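Local coordinates for exopolysaccharide biosynthesis protein (PDB 6TGF), which modifies the glycan biofilm of Pantoea stewartii, probably as a hydrolase, and is built around a parallel beta-helix like that of bacteriophage tailspikes, at residues 86-98 and 115-128. Sequence-based numbering, arbitrary orientation.
Sequences QIPVFLRDANGNL and FVKDNAALIANPSH. With EDO (1,2-ethanediol), chain X.
Phe90 and Ile123 grip each other through two backbone hydrogen bonds, Phe90 N to Ile123 O at 2.9 Å and Ile123 N to Phe90 O at 2.8 Å. Arg92 and Ala121 form the next hydrogen-bonded pair: Arg92 N reaches Ala121 O at 2.8 Å, whereas Ala121 N meets Arg92 O at a longer 3.1 Å, as strand 121-124 begins. Leu91 and Leu122, the non-hydrogen-bonded pair between them, spend their backbone polar groups outward, Leu91 on Ala99 and Leu122 on Ile50, which places both strands inside the sheet. Beyond Arg92 the pairing gives way to water: one molecule donates to Asp93 O at 2.6 Å and to Asn119 O, and weakly accepts from Arg92 NE. With chi3 bent to 82°, the Arg92 chain folds its guanidinium so that one face lies over the Ala121 methyl, while its CB touches Ile123 CD1 at 3.6 Å; Leu98 CD2 meets that same CD1. On the opposite face of the sheet from Arg92 and Ile123, Leu91 CD1 packs against Ala120 CB and Leu122 CD2 and comes to the edge of the Phe115 ring. Asp93 OD1 takes Asn97 N from above the carboxylate plane, just past the type I turn Asp93-Gly96; a Schellman motif at Asn119 closes helix 109-117, and Asp118 OD2 accepts from an ethanediol hydroxyl. At the far end Ile87 CD1 touches CB of both Asn125 and His128 at 3.9 Å, its side chain crossing theirs at about a right angle; there Asn125 OD1 accepts from Ser127 N in an Asx turn and Asn125 O takes His128 ND1 at 2.7 Å. Antiparallel strands 89-92 and 121-124 are thus adjacent interior strands of a five-stranded sheet, flanked by 98-101 and 48-51, in a region assigned to the head-binding family, consistent with the protein's tailspike-like build.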
loop_
_atom_site.group_PDB
_atom_site.type_symbol
_atom_site.label_atom_id
_atom_site.label_comp_id
_atom_site.label_asym_id
_atom_site.label_seq_id
_atom_site.Cartn_x
_atom_site.Cartn_y
_atom_site.Cartn_z
ATOM N N GLN B 86 45.635 39.310 -42.450
ATOM C CA GLN B 86 45.995 39.621 -41.037
ATOM C C GLN B 86 45.339 40.945 -40.628
ATOM O O GLN B 86 45.496 41.931 -41.376
ATOM C CB GLN B 86 47.514 39.712 -40.855
ATOM C CG GLN B 86 48.241 38.382 -41.012
ATOM C CD GLN B 86 48.563 38.044 -42.448
ATOM O OE1 GLN B 86 48.926 38.905 -43.247
ATOM N NE2 GLN B 86 48.437 36.772 -42.789
ATOM N N ILE B 87 44.635 40.959 -39.488
ATOM C CA ILE B 87 44.020 42.178 -38.877
ATOM C C ILE B 87 44.916 42.650 -37.734
ATOM O O ILE B 87 45.702 41.868 -37.203
ATOM C CB ILE B 87 42.569 41.912 -38.418
ATOM C CG1 ILE B 87 42.482 40.872 -37.297
ATOM C CG2 ILE B 87 41.699 41.535 -39.607
ATOM C CD1 ILE B 87 41.185 40.918 -36.518
ATOM N N PRO B 88 44.841 43.939 -37.324
ATOM C CA PRO B 88 45.692 44.447 -36.248
ATOM C C PRO B 88 45.420 43.748 -34.906
ATOM O O PRO B 88 44.265 43.621 -34.530
ATOM C CB PRO B 88 45.364 45.948 -36.172
ATOM C CG PRO B 88 44.021 46.091 -36.858
ATOM C CD PRO B 88 43.959 44.977 -37.880
ATOM N N VAL B 89 46.491 43.294 -34.248
ATOM C CA VAL B 89 46.485 42.694 -32.880
ATOM C C VAL B 89 47.385 43.555 -31.990
ATOM O O VAL B 89 48.505 43.878 -32.428
ATOM C CB VAL B 89 46.963 41.229 -32.899
ATOM C CG1 VAL B 89 46.806 40.559 -31.542
ATOM C CG2 VAL B 89 46.258 40.416 -33.970
ATOM N N PHE B 90 46.907 43.907 -30.794
ATOM C CA PHE B 90 47.621 44.763 -29.811
ATOM C C PHE B 90 47.935 43.941 -28.556
ATOM O O PHE B 90 47.007 43.340 -27.981
ATOM C CB PHE B 90 46.789 46.007 -29.492
ATOM C CG PHE B 90 46.243 46.702 -30.712
ATOM C CD1 PHE B 90 47.041 47.542 -31.471
ATOM C CD2 PHE B 90 44.933 46.499 -31.116
ATOM C CE1 PHE B 90 46.539 48.171 -32.599
ATOM C CE2 PHE B 90 44.433 47.130 -32.243
ATOM C CZ PHE B 90 45.235 47.965 -32.983
ATOM N N LEU B 91 49.213 43.906 -28.165
ATOM C CA LEU B 91 49.687 43.284 -26.902
ATOM C C LEU B 91 49.585 44.322 -25.781
ATOM O O LEU B 91 50.265 45.360 -25.878
ATOM C CB LEU B 91 51.131 42.796 -27.069
ATOM C CG LEU B 91 51.791 42.243 -25.805
ATOM C CD1 LEU B 91 51.091 40.984 -25.320
ATOM C CD2 LEU B 91 53.267 41.969 -26.036
ATOM N N ARG B 92 48.753 44.046 -24.772
ATOM C CA ARG B 92 48.652 44.841 -23.519
ATOM C C ARG B 92 49.643 44.269 -22.499
ATOM O O ARG B 92 49.651 43.037 -22.326
ATOM C CB ARG B 92 47.220 44.804 -22.979
ATOM C CG ARG B 92 47.034 45.523 -21.652
ATOM C CD ARG B 92 45.607 45.398 -21.157
ATOM N NE ARG B 92 45.365 44.127 -20.488
ATOM C CZ ARG B 92 44.162 43.629 -20.216
ATOM N NH1 ARG B 92 43.070 44.287 -20.568
ATOM N NH2 ARG B 92 44.055 42.465 -19.598
ATOM N N ASP B 93 50.437 45.129 -21.852
ATOM C CA ASP B 93 51.485 44.725 -20.873
ATOM C C ASP B 93 50.947 44.906 -19.446
ATOM O O ASP B 93 49.785 45.341 -19.297
ATOM C CB ASP B 93 52.799 45.476 -21.116
ATOM C CG ASP B 93 52.773 46.969 -20.820
ATOM O OD1 ASP B 93 51.797 47.439 -20.198
ATOM O OD2 ASP B 93 53.742 47.649 -21.214
ATOM N N ALA B 94 51.771 44.572 -18.447
ATOM C CA ALA B 94 51.449 44.611 -16.998
ATOM C C ALA B 94 50.936 45.997 -16.595
ATOM O O ALA B 94 49.894 46.067 -15.912
ATOM C CB ALA B 94 52.668 44.235 -16.192
ATOM N N ASN B 95 51.635 47.055 -17.015
ATOM C CA ASN B 95 51.367 48.458 -16.598
ATOM C C ASN B 95 50.182 49.021 -17.393
ATOM O O ASN B 95 49.776 50.161 -17.101
ATOM C CB ASN B 95 52.620 49.326 -16.735
ATOM C CG ASN B 95 53.819 48.737 -16.023
ATOM O OD1 ASN B 95 54.779 48.308 -16.662
ATOM N ND2 ASN B 95 53.766 48.688 -14.701
ATOM N N GLY B 96 49.655 48.262 -18.362
ATOM C CA GLY B 96 48.409 48.578 -19.087
ATOM C C GLY B 96 48.661 49.212 -20.446
ATOM O O GLY B 96 47.670 49.547 -21.121
ATOM N N ASN B 97 49.928 49.366 -20.844
ATOM C CA ASN B 97 50.325 50.006 -22.128
ATOM C C ASN B 97 50.008 49.060 -23.290
ATOM O O ASN B 97 50.003 47.833 -23.072
ATOM C CB ASN B 97 51.805 50.395 -22.148
ATOM C CG ASN B 97 52.198 51.297 -20.998
ATOM O OD1 ASN B 97 51.354 51.708 -20.205
ATOM N ND2 ASN B 97 53.480 51.612 -20.901
ATOM N N LEU B 98 49.770 49.623 -24.478
ATOM C CA LEU B 98 49.403 48.881 -25.712
ATOM C C LEU B 98 50.462 49.123 -26.789
ATOM O O LEU B 98 50.845 50.288 -26.993
ATOM C CB LEU B 98 48.031 49.361 -26.188
ATOM C CG LEU B 98 46.892 49.165 -25.192
ATOM C CD1 LEU B 98 45.881 50.293 -25.304
ATOM C CD2 LEU B 98 46.225 47.815 -25.390
ATOM N N PHE B 115 54.122 36.291 -21.195
ATOM C CA PHE B 115 52.694 36.667 -21.380
ATOM C C PHE B 115 51.956 36.558 -20.040
ATOM O O PHE B 115 51.270 37.521 -19.646
ATOM C CB PHE B 115 52.049 35.783 -22.453
ATOM C CG PHE B 115 50.666 36.204 -22.885
ATOM C CD1 PHE B 115 50.483 37.307 -23.706
ATOM C CD2 PHE B 115 49.548 35.488 -22.488
ATOM C CE1 PHE B 115 49.213 37.692 -24.107
ATOM C CE2 PHE B 115 48.279 35.872 -22.894
ATOM C CZ PHE B 115 48.113 36.973 -23.701
ATOM N N VAL B 116 52.111 35.417 -19.363
ATOM C CA VAL B 116 51.495 35.118 -18.035
ATOM C C VAL B 116 52.128 36.028 -16.973
ATOM O O VAL B 116 51.367 36.634 -16.195
ATOM C CB VAL B 116 51.650 33.628 -17.679
ATOM C CG1 VAL B 116 51.318 33.345 -16.222
ATOM C CG2 VAL B 116 50.812 32.748 -18.594
ATOM N N LYS B 117 53.464 36.118 -16.956
ATOM C CA LYS B 117 54.259 36.906 -15.972
ATOM C C LYS B 117 53.821 38.376 -16.001
ATOM O O LYS B 117 53.720 38.983 -14.914
ATOM C CB LYS B 117 55.760 36.804 -16.270
ATOM C CG LYS B 117 56.640 36.590 -15.048
ATOM C CD LYS B 117 58.125 36.577 -15.340
ATOM C CE LYS B 117 58.552 35.434 -16.236
ATOM N NZ LYS B 117 60.011 35.192 -16.142
ATOM N N ASP B 118 53.573 38.915 -17.201
ATOM C CA ASP B 118 53.204 40.337 -17.440
ATOM C C ASP B 118 51.690 40.538 -17.294
ATOM O O ASP B 118 51.239 41.677 -17.505
ATOM C CB ASP B 118 53.659 40.798 -18.828
ATOM C CG ASP B 118 55.168 40.877 -18.989
ATOM O OD1 ASP B 118 55.865 40.872 -17.961
ATOM O OD2 ASP B 118 55.631 40.951 -20.142
ATOM N N ASN B 119 50.932 39.488 -16.954
ATOM C CA ASN B 119 49.445 39.519 -16.925
ATOM C C ASN B 119 48.962 40.204 -18.212
ATOM O O ASN B 119 48.097 41.100 -18.128
ATOM C CB ASN B 119 48.926 40.206 -15.659
ATOM C CG ASN B 119 47.421 40.122 -15.510
ATOM O OD1 ASN B 119 46.833 39.055 -15.678
ATOM N ND2 ASN B 119 46.790 41.243 -15.200
ATOM N N ALA B 120 49.529 39.803 -19.353
ATOM C CA ALA B 120 49.348 40.447 -20.674
ATOM C C ALA B 120 48.044 39.966 -21.317
ATOM O O ALA B 120 47.475 38.974 -20.832
ATOM C CB ALA B 120 50.535 40.149 -21.556
ATOM N N ALA B 121 47.595 40.656 -22.366
ATOM C CA ALA B 121 46.413 40.293 -23.183
ATOM C C ALA B 121 46.666 40.659 -24.648
ATOM O O ALA B 121 47.378 41.652 -24.899
ATOM C CB ALA B 121 45.181 40.986 -22.653
ATOM N N LEU B 122 46.107 39.871 -25.569
ATOM C CA LEU B 122 46.049 40.183 -27.022
ATOM C C LEU B 122 44.662 40.752 -27.333
ATOM O O LEU B 122 43.685 39.982 -27.262
ATOM C CB LEU B 122 46.326 38.911 -27.832
ATOM C CG LEU B 122 47.729 38.322 -27.690
ATOM C CD1 LEU B 122 47.863 37.044 -28.504
ATOM C CD2 LEU B 122 48.796 39.324 -28.107
ATOM N N ILE B 123 44.584 42.055 -27.628
ATOM C CA ILE B 123 43.326 42.754 -28.028
ATOM C C ILE B 123 43.226 42.743 -29.558
ATOM O O ILE B 123 44.239 43.044 -30.224
ATOM C CB ILE B 123 43.261 44.185 -27.449
ATOM C CG1 ILE B 123 43.124 44.174 -25.923
ATOM C CG2 ILE B 123 42.143 44.990 -28.095
ATOM C CD1 ILE B 123 44.415 44.412 -25.187
ATOM N N ALA B 124 42.043 42.406 -30.080
ATOM C CA ALA B 124 41.699 42.417 -31.522
ATOM C C ALA B 124 40.175 42.362 -31.678
ATOM O O ALA B 124 39.473 42.334 -30.646
ATOM C CB ALA B 124 42.370 41.260 -32.222
ATOM N N ASN B 125 39.690 42.358 -32.922
ATOM C CA ASN B 125 38.248 42.231 -33.263
ATOM C C ASN B 125 37.746 40.890 -32.735
ATOM O O ASN B 125 38.330 39.857 -33.051
ATOM C CB ASN B 125 38.021 42.361 -34.773
ATOM C CG ASN B 125 36.572 42.577 -35.153
ATOM O OD1 ASN B 125 35.663 42.081 -34.490
ATOM N ND2 ASN B 125 36.346 43.305 -36.234
ATOM N N PRO B 126 36.673 40.851 -31.907
ATOM C CA PRO B 126 36.097 39.581 -31.459
ATOM C C PRO B 126 35.695 38.695 -32.648
ATOM O O PRO B 126 35.799 37.487 -32.538
ATOM C CB PRO B 126 34.874 39.985 -30.616
ATOM C CG PRO B 126 34.607 41.431 -30.987
ATOM C CD PRO B 126 35.960 42.008 -31.344
ATOM N N SER B 127 35.251 39.317 -33.744
ATOM C CA SER B 127 35.036 38.667 -35.063
ATOM C C SER B 127 36.380 38.590 -35.796
ATOM O O SER B 127 36.854 39.640 -36.269
ATOM C CB SER B 127 33.999 39.404 -35.873
ATOM O OG SER B 127 33.628 38.655 -37.020
ATOM N N HIS B 128 36.979 37.397 -35.861
ATOM C CA HIS B 128 38.304 37.158 -36.494
ATOM C C HIS B 128 38.458 35.687 -36.892
ATOM O O HIS B 128 37.855 34.820 -36.230
ATOM C CB HIS B 128 39.436 37.599 -35.554
ATOM C CG HIS B 128 39.523 36.808 -34.292
ATOM N ND1 HIS B 128 38.859 37.180 -33.139
ATOM C CD2 HIS B 128 40.192 35.672 -33.994
ATOM C CE1 HIS B 128 39.113 36.309 -32.186
ATOM N NE2 HIS B 128 39.929 35.372 -32.684
HETATM C C1 EDO X . 54.365 39.420 -23.276
HETATM O O1 EDO X . 54.437 40.645 -22.571
HETATM C C2 EDO X . 55.422 39.283 -24.310
HETATM O O2 EDO X . 55.166 38.271 -25.267
HETATM O O HOH W 1 47.517 44.311 -18.428
#